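PDB 4Z3N: putative drug/sodium antiporter from Escherichia coli, which probably moves the genotoxin colibactin, or a precursor of it, across the cell membrane as an antiporter of the MATE family. Local coordinates for residues V47-A52 with L190-N195; M39-L44 with V183-S188; D285-A290 with V366-Y371. One frame throughout, in Å; residues are numbered along the deposited sequence.

Contact 1 of 3, residues V47-A52 with L190-N195; sequences VTYAIA and LGALVN. With OLC ((2R)-2,3-dihydroxypropyl (9Z)-octadec-9-enoate), chain E.
Two transmembrane helices in the N-terminal half of the MATE fold, 28-56 and 181-204, run side by side and nearly parallel here. The axes of the two short segments lie 9.6 Å apart and diverge by only 6°. Packing over the two faces of the Tyr49 ring makes up much of the contact. Tyr49 leaves the backbone pointing along the interface, with CG anti to the carbonyl carbon (chi1 -78°), and its ring end comes nearer to the other helix. On one face lies the acyl chain of the monoolein lipid OLC, with C6 3.3 Å from Tyr49 CD2. On the opposite face lies Asn195, whose CB is 4.0 Å from Tyr49 CE2 and whose amide plane is turned only 12° from the ring. The ring is thus sandwiched between lipid and protein, while Ser217 and Ala220 of helix 209-232 also touch Tyr49. The remaining packing is small. Ala52 CB sits 3.9 Å from Asn195 OD1, and Thr48 OG1, hydrogen-bonded to Thr45 O, lies 3.6 Å from Ala192 CB. At the far tip of the ring, Gly191 has no side chain, and Tyr49 OH comes up against bare backbone, 3.1 Å from Gly191 O.

Contact 2 of 3, residues M39-L44 with V183-S188; sequences MFVGML and VIMKAS
Met185 lays its CG and SD obliquely across the branched end of Val41, with CG 3.7 Å and SD 3.8 Å from Val41 CG1. Its CG is anti to the backbone N (chi1 -174°), so the chain first runs out extended and bends only at chi3. Val41 also has CG1 anti to its backbone N, and presents CB and CG1 together to the methionine. Beside this pair, Gly42 lets the backbones come close: its CA lies 4.9 Å from Met185 CA, the closest CA pair of the two segments. With no side chain at this point, Ser188 can rest directly on the glycine, its OG 3.6 Å from Gly42 CA. The hydroxyl turns back to its own helix in a weak hydrogen bond to Ile184 O, so the serine meets Gly42 by packing. Toward the N-terminal end of both segments, Met39 starts out away from the partner but folds back through bends at chi2 and chi3, so that its CE meets Ile184 CD1 at 3.9 Å. The segment axes are 8.3 Å apart and cross at 17°, a tight parallel pair. Around it, helix 286-322 meets Met39 through Thr311, helix 162-177 meets Ile184 through Met172, Phe175 and Gln176, and helix 209-232 touches Ala187 through Phe228.

Contact 3 of 3, residues D285-A290 with V366-Y371; sequences DVNAMA and VAVSDY
Tyr371 and Val368 make the dense part of this contact, where the start of helix 286-322 meets the start of helix 366-379 in the C-terminal half of the transporter, their segment axes crossing at -62°. Ala288 CB sits over one face of the Tyr371 ring in a CH-pi contact, 3.9 Å from its centroid and 14° off the normal. Round the rim, near the ring plane, come Asn287 CB, 3.7 Å from Tyr371 CD2, and the carboxylate of Asp285, turned 78° to the ring. Val368 CG2 packs between Asn287 OD1 at 3.6 Å and Ala290 CB at 3.8 Å. Ile432 and Tyr436 of helix 432-453 also touch both Tyr371 and Ala288. The looser side is at the partly exposed Ala367 and Asn287, where Ala367 CB lies 3.9 Å from Asn287 ND2; Ala290 forms the other margin. Asp285 has two roles. As N-cap, its OD1 accepts from Asn287 N nearly along the C-O axis, with a weak second bond from Asn287 ND2. Its OD2 lies 3.1 Å from Tyr371 OH, a plausible hydrogen bond, although that proton has another acceptor within reach. Amide donors at a helix start would tend to keep Asp285 ionised: the carboxylate caps its own helix and may at the same time draw in the tyrosine hydroxyl.

How the contacts relate
Contacts 1 and 2 are successive stations on one parallel helix pair, 28-56 with 181-204, their centres 12 Å apart and their segments alternating along the chain. Between them they follow this pair from the close approach at Gly42 to the wider part at Tyr49, where a lipid chain lies on the ring. Contact 3 comes later in the sequence, in the second MatE domain, and joins helices 286-322 and 366-379 instead. Its centre is 32 Å from that of contact 1 and 36 Å from that of contact 2, with no touch to either. The three therefore sample both halves of a MATE transporter, and helix 286-322 connects them indirectly, since further along it packs on Met39 of contact 2.

Contact 1 of 3, residues V47-A52 with L190-N195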
loop_
_atom_site.group_PDB
_atom_site.type_symbol
_atom_site.label_atom_id
_atom_site.label_comp_id
_atom_site.label_asym_id
_atom_site.label_seq_id
_atom_site.Cartn_x
_atom_site.Cartn_y
_atom_site.Cartn_z
ATOM N N VAL A 47 9.565 8.581 0.406
ATOM C CA VAL A 47 10.605 8.289 1.386
ATOM C C VAL A 47 11.322 9.569 1.781
ATOM O O VAL A 47 11.611 9.781 2.959
ATOM C CB VAL A 47 11.639 7.246 0.859
ATOM C CG1 VAL A 47 12.795 7.040 1.850
ATOM C CG2 VAL A 47 10.951 5.915 0.560
ATOM N N THR A 48 11.579 10.432 0.798
ATOM C CA THR A 48 12.316 11.670 1.040
ATOM C C THR A 48 11.727 12.513 2.174
ATOM O O THR A 48 12.459 13.245 2.831
ATOM C CB THR A 48 12.379 12.548 -0.217
ATOM O OG1 THR A 48 11.079 13.072 -0.497
ATOM C CG2 THR A 48 12.858 11.748 -1.412
ATOM N N TYR A 49 10.418 12.409 2.409
ATOM C CA TYR A 49 9.786 13.179 3.482
ATOM C C TYR A 49 10.473 12.934 4.818
ATOM O O TYR A 49 10.916 13.874 5.455
ATOM C CB TYR A 49 8.295 12.853 3.595
ATOM C CG TYR A 49 7.454 13.532 2.551
ATOM C CD1 TYR A 49 7.577 13.191 1.201
ATOM C CD2 TYR A 49 6.527 14.502 2.902
ATOM C CE1 TYR A 49 6.804 13.803 0.232
ATOM C CE2 TYR A 49 5.743 15.121 1.943
ATOM C CZ TYR A 49 5.888 14.767 0.606
ATOM O OH TYR A 49 5.122 15.383 -0.363
ATOM N N ALA A 50 10.576 11.670 5.215
ATOM C CA ALA A 50 11.232 11.294 6.459
ATOM C C ALA A 50 12.712 11.711 6.486
ATOM O O ALA A 50 13.198 12.254 7.483
ATOM C CB ALA A 50 11.099 9.803 6.680
ATOM N N ILE A 51 13.428 11.460 5.395
ATOM C CA ILE A 51 14.825 11.867 5.317
ATOM C C ILE A 51 14.982 13.371 5.567
ATOM O O ILE A 51 15.760 13.773 6.438
ATOM C CB ILE A 51 15.448 11.508 3.955
ATOM C CG1 ILE A 51 15.465 9.991 3.760
ATOM C CG2 ILE A 51 16.859 12.091 3.821
ATOM C CD1 ILE A 51 15.855 9.573 2.343
ATOM N N ALA A 52 14.239 14.190 4.816
ATOM C CA ALA A 52 14.285 15.642 4.978
ATOM C C ALA A 52 13.823 16.039 6.376
ATOM O O ALA A 52 14.447 16.868 7.038
ATOM C CB ALA A 52 13.437 16.335 3.923
ATOM N N LEU A 190 6.717 17.519 -7.045
ATOM C CA LEU A 190 6.401 18.850 -6.548
ATOM C C LEU A 190 6.150 18.806 -5.056
ATOM O O LEU A 190 6.539 19.713 -4.330
ATOM C CB LEU A 190 5.193 19.430 -7.270
ATOM C CG LEU A 190 4.630 20.740 -6.729
ATOM C CD1 LEU A 190 5.696 21.819 -6.698
ATOM C CD2 LEU A 190 3.470 21.170 -7.593
ATOM N N GLY A 191 5.518 17.738 -4.594
ATOM C CA GLY A 191 5.262 17.571 -3.176
ATOM C C GLY A 191 6.537 17.439 -2.365
ATOM O O GLY A 191 6.639 17.972 -1.264
ATOM N N ALA A 192 7.512 16.725 -2.920
ATOM C CA ALA A 192 8.764 16.447 -2.227
ATOM C C ALA A 192 9.670 17.672 -2.173
ATOM O O ALA A 192 10.389 17.860 -1.194
ATOM C CB ALA A 192 9.486 15.285 -2.891
ATOM N N LEU A 193 9.634 18.496 -3.223
ATOM C CA LEU A 193 10.408 19.745 -3.268
ATOM C C LEU A 193 9.881 20.745 -2.254
ATOM O O LEU A 193 10.642 21.316 -1.471
ATOM C CB LEU A 193 10.375 20.365 -4.666
ATOM C CG LEU A 193 11.256 19.668 -5.699
ATOM C CD1 LEU A 193 11.080 20.277 -7.079
ATOM C CD2 LEU A 193 12.709 19.749 -5.263
ATOM N N VAL A 194 8.567 20.942 -2.282
ATOM C CA VAL A 194 7.866 21.760 -1.305
ATOM C C VAL A 194 8.223 21.406 0.158
ATOM O O VAL A 194 8.517 22.281 0.969
ATOM C CB VAL A 194 6.347 21.641 -1.527
ATOM C CG1 VAL A 194 5.566 22.292 -0.397
ATOM C CG2 VAL A 194 5.994 22.262 -2.850
ATOM N N ASN A 195 8.218 20.128 0.492
ATOM C CA ASN A 195 8.568 19.740 1.839
ATOM C C ASN A 195 10.039 20.042 2.132
ATOM O O ASN A 195 10.418 20.325 3.273
ATOM C CB ASN A 195 8.259 18.259 2.054
ATOM C CG ASN A 195 8.702 17.767 3.409
ATOM O OD1 ASN A 195 9.646 16.988 3.517
ATOM N ND2 ASN A 195 8.034 18.230 4.453
HETATM C C9 OLC E . 2.380 11.926 6.273
HETATM C C8 OLC E . 3.284 12.638 5.278
HETATM C C7 OLC E . 3.714 11.691 4.171
HETATM C C6 OLC E . 3.896 12.446 2.872
HETATM C C5 OLC E . 3.196 11.696 1.750
HETATM C C4 OLC E . 2.357 12.623 0.894
#

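Contact 2 of 3, residues M39-L44 with V183-S188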
loop_
_atom_site.group_PDB
_atom_site.type_symbol
_atom_site.label_atom_id
_atom_site.label_comp_id
_atom_site.label_asym_id
_atom_site.label_seq_id
_atom_site.Cartn_x
_atom_site.Cartn_y
_atom_site.Cartn_z
ATOM N N MET A 39 5.299 5.521 -11.536
ATOM C CA MET A 39 4.642 5.192 -10.271
ATOM C C MET A 39 5.671 4.853 -9.208
ATOM O O MET A 39 5.520 5.211 -8.043
ATOM C CB MET A 39 3.667 4.019 -10.442
ATOM C CG MET A 39 2.849 3.734 -9.194
ATOM S SD MET A 39 1.923 5.164 -8.567
ATOM C CE MET A 39 0.614 5.300 -9.780
ATOM N N PHE A 40 6.719 4.156 -9.624
ATOM C CA PHE A 40 7.802 3.844 -8.726
ATOM C C PHE A 40 8.579 5.109 -8.319
ATOM O O PHE A 40 9.012 5.226 -7.172
ATOM C CB PHE A 40 8.735 2.807 -9.358
ATOM C CG PHE A 40 9.817 2.331 -8.439
ATOM C CD1 PHE A 40 9.528 1.475 -7.385
ATOM C CD2 PHE A 40 11.129 2.747 -8.615
ATOM C CE1 PHE A 40 10.543 1.028 -6.519
ATOM C CE2 PHE A 40 12.151 2.315 -7.748
ATOM C CZ PHE A 40 11.855 1.452 -6.707
ATOM N N VAL A 41 8.753 6.056 -9.236
ATOM C CA VAL A 41 9.472 7.282 -8.891
ATOM C C VAL A 41 8.663 8.025 -7.842
ATOM O O VAL A 41 9.205 8.535 -6.859
ATOM C CB VAL A 41 9.726 8.207 -10.114
ATOM C CG1 VAL A 41 10.172 9.587 -9.652
ATOM C CG2 VAL A 41 10.768 7.598 -11.048
ATOM N N GLY A 42 7.350 8.056 -8.056
ATOM C CA GLY A 42 6.428 8.666 -7.113
ATOM C C GLY A 42 6.566 8.054 -5.733
ATOM O O GLY A 42 6.453 8.743 -4.719
ATOM N N MET A 43 6.823 6.750 -5.695
ATOM C CA MET A 43 6.912 6.052 -4.425
ATOM C C MET A 43 8.221 6.394 -3.736
ATOM O O MET A 43 8.269 6.484 -2.529
ATOM C CB MET A 43 6.766 4.548 -4.622
ATOM C CG MET A 43 5.338 4.111 -4.900
ATOM S SD MET A 43 5.173 2.360 -5.338
ATOM C CE MET A 43 3.695 2.400 -6.348
ATOM N N LEU A 44 9.275 6.617 -4.502
ATOM C CA LEU A 44 10.528 7.021 -3.892
ATOM C C LEU A 44 10.405 8.412 -3.255
ATOM O O LEU A 44 10.954 8.629 -2.173
ATOM C CB LEU A 44 11.674 6.994 -4.905
ATOM C CG LEU A 44 12.200 5.626 -5.360
ATOM C CD1 LEU A 44 13.446 5.783 -6.228
ATOM C CD2 LEU A 44 12.484 4.718 -4.181
ATOM N N VAL A 183 1.373 12.607 -14.484
ATOM C CA VAL A 183 0.760 13.636 -13.667
ATOM C C VAL A 183 0.919 13.267 -12.198
ATOM O O VAL A 183 1.138 14.131 -11.351
ATOM C CB VAL A 183 -0.714 13.818 -14.026
ATOM C CG1 VAL A 183 -1.370 14.839 -13.107
ATOM C CG2 VAL A 183 -0.824 14.233 -15.488
ATOM N N ILE A 184 0.834 11.970 -11.916
ATOM C CA ILE A 184 1.039 11.460 -10.572
ATOM C C ILE A 184 2.516 11.582 -10.192
ATOM O O ILE A 184 2.840 11.951 -9.061
ATOM C CB ILE A 184 0.583 9.996 -10.447
ATOM C CG1 ILE A 184 -0.938 9.900 -10.600
ATOM C CG2 ILE A 184 1.021 9.413 -9.124
ATOM C CD1 ILE A 184 -1.484 8.493 -10.512
ATOM N N MET A 185 3.411 11.310 -11.140
ATOM C CA MET A 185 4.836 11.365 -10.833
ATOM C C MET A 185 5.296 12.801 -10.629
ATOM O O MET A 185 6.146 13.058 -9.777
ATOM C CB MET A 185 5.689 10.714 -11.923
ATOM C CG MET A 185 7.175 10.652 -11.529
ATOM S SD MET A 185 8.353 10.430 -12.891
ATOM C CE MET A 185 7.923 11.826 -13.926
ATOM N N LYS A 186 4.737 13.722 -11.422
ATOM C CA LYS A 186 5.069 15.145 -11.329
ATOM C C LYS A 186 4.464 15.767 -10.072
ATOM O O LYS A 186 5.138 16.521 -9.371
ATOM C CB LYS A 186 4.603 15.894 -12.573
ATOM C CG LYS A 186 5.470 15.635 -13.803
ATOM C CD LYS A 186 4.876 16.289 -15.046
ATOM C CE LYS A 186 5.273 15.557 -16.330
ATOM N NZ LYS A 186 4.426 15.988 -17.490
ATOM N N ALA A 187 3.212 15.433 -9.775
ATOM C CA ALA A 187 2.611 15.830 -8.505
ATOM C C ALA A 187 3.486 15.385 -7.344
ATOM O O ALA A 187 3.753 16.154 -6.418
ATOM C CB ALA A 187 1.221 15.251 -8.361
ATOM N N SER A 188 3.929 14.135 -7.393
ATOM C CA SER A 188 4.762 13.587 -6.331
ATOM C C SER A 188 6.050 14.401 -6.130
ATOM O O SER A 188 6.423 14.738 -5.005
ATOM C CB SER A 188 5.102 12.122 -6.632
ATOM O OG SER A 188 4.074 11.262 -6.171
#

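Contact 3 of 3, residues D285-A290 with V366-Y371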
loop_
_atom_site.group_PDB
_atom_site.type_symbol
_atom_site.label_atom_id
_atom_site.label_comp_id
_atom_site.label_asym_id
_atom_site.label_seq_id
_atom_site.Cartn_x
_atom_site.Cartn_y
_atom_site.Cartn_z
ATOM N N ASP A 285 11.439 -15.480 21.518
ATOM C CA ASP A 285 12.641 -14.731 21.868
ATOM C C ASP A 285 12.523 -13.230 21.541
ATOM O O ASP A 285 12.374 -12.831 20.389
ATOM C CB ASP A 285 13.849 -15.360 21.169
ATOM C CG ASP A 285 15.161 -14.706 21.545
ATOM O OD1 ASP A 285 15.236 -13.457 21.570
ATOM O OD2 ASP A 285 16.132 -15.451 21.801
ATOM N N VAL A 286 12.663 -12.411 22.568
ATOM C CA VAL A 286 12.624 -10.958 22.481
ATOM C C VAL A 286 13.588 -10.383 21.439
ATOM O O VAL A 286 13.350 -9.295 20.909
ATOM C CB VAL A 286 12.945 -10.352 23.893
ATOM C CG1 VAL A 286 13.048 -8.834 23.882
ATOM C CG2 VAL A 286 11.901 -10.804 24.885
ATOM N N ASN A 287 14.687 -11.090 21.164
ATOM C CA ASN A 287 15.691 -10.616 20.195
ATOM C C ASN A 287 15.193 -10.726 18.736
ATOM O O ASN A 287 15.455 -9.850 17.903
ATOM C CB ASN A 287 17.006 -11.388 20.351
ATOM C CG ASN A 287 17.658 -11.194 21.724
ATOM O OD1 ASN A 287 18.057 -10.085 22.082
ATOM N ND2 ASN A 287 17.795 -12.285 22.478
ATOM N N ALA A 288 14.462 -11.802 18.445
ATOM C CA ALA A 288 13.832 -11.986 17.142
ATOM C C ALA A 288 12.841 -10.853 16.846
ATOM O O ALA A 288 12.682 -10.425 15.694
ATOM C CB ALA A 288 13.145 -13.330 17.075
ATOM N N MET A 289 12.187 -10.356 17.891
ATOM C CA MET A 289 11.278 -9.233 17.722
ATOM C C MET A 289 12.059 -7.963 17.403
ATOM O O MET A 289 11.625 -7.165 16.574
ATOM C CB MET A 289 10.409 -9.037 18.965
ATOM C CG MET A 289 9.434 -7.878 18.844
ATOM S SD MET A 289 8.206 -8.125 17.537
ATOM C CE MET A 289 8.560 -6.726 16.480
ATOM N N ALA A 290 13.214 -7.787 18.046
ATOM C CA ALA A 290 14.118 -6.695 17.698
ATOM C C ALA A 290 14.704 -6.856 16.278
ATOM O O ALA A 290 14.849 -5.866 15.543
ATOM C CB ALA A 290 15.230 -6.583 18.720
ATOM N N VAL A 366 24.390 -9.600 19.271
ATOM C CA VAL A 366 24.648 -10.473 18.127
ATOM C C VAL A 366 23.520 -11.473 17.919
ATOM O O VAL A 366 23.328 -11.984 16.816
ATOM C CB VAL A 366 25.993 -11.205 18.259
ATOM C CG1 VAL A 366 27.027 -10.249 18.795
ATOM C CG2 VAL A 366 25.866 -12.416 19.149
ATOM N N ALA A 367 22.769 -11.743 18.976
ATOM C CA ALA A 367 21.557 -12.531 18.837
ATOM C C ALA A 367 20.567 -11.787 17.927
ATOM O O ALA A 367 19.849 -12.416 17.143
ATOM C CB ALA A 367 20.937 -12.813 20.193
ATOM N N VAL A 368 20.536 -10.456 18.024
ATOM C CA VAL A 368 19.625 -9.681 17.201
ATOM C C VAL A 368 20.050 -9.643 15.729
ATOM O O VAL A 368 19.202 -9.742 14.844
ATOM C CB VAL A 368 19.466 -8.245 17.724
ATOM C CG1 VAL A 368 18.788 -7.349 16.661
ATOM C CG2 VAL A 368 18.661 -8.258 19.005
ATOM N N SER A 369 21.344 -9.520 15.456
ATOM C CA SER A 369 21.799 -9.516 14.071
ATOM C C SER A 369 21.828 -10.950 13.519
ATOM O O SER A 369 21.745 -11.161 12.312
ATOM C CB SER A 369 23.177 -8.854 13.941
ATOM O OG SER A 369 24.201 -9.827 14.049
ATOM N N ASP A 370 21.921 -11.938 14.400
ATOM C CA ASP A 370 21.824 -13.327 13.954
ATOM C C ASP A 370 20.405 -13.693 13.532
ATOM O O ASP A 370 20.193 -14.356 12.516
ATOM C CB ASP A 370 22.298 -14.288 15.044
ATOM C CG ASP A 370 23.794 -14.454 15.050
ATOM O OD1 ASP A 370 24.462 -13.899 14.143
ATOM O OD2 ASP A 370 24.304 -15.147 15.953
ATOM N N TYR A 371 19.432 -13.264 14.325
ATOM C CA TYR A 371 18.042 -13.536 14.017
ATOM C C TYR A 371 17.637 -12.854 12.715
ATOM O O TYR A 371 16.901 -13.422 11.904
ATOM C CB TYR A 371 17.150 -13.063 15.154
ATOM C CG TYR A 371 16.882 -14.105 16.204
ATOM C CD1 TYR A 371 16.605 -15.414 15.856
ATOM C CD2 TYR A 371 16.891 -13.772 17.559
ATOM C CE1 TYR A 371 16.350 -16.374 16.829
ATOM C CE2 TYR A 371 16.629 -14.722 18.540
ATOM C CZ TYR A 371 16.365 -16.022 18.169
ATOM O OH TYR A 371 16.107 -16.978 19.131
#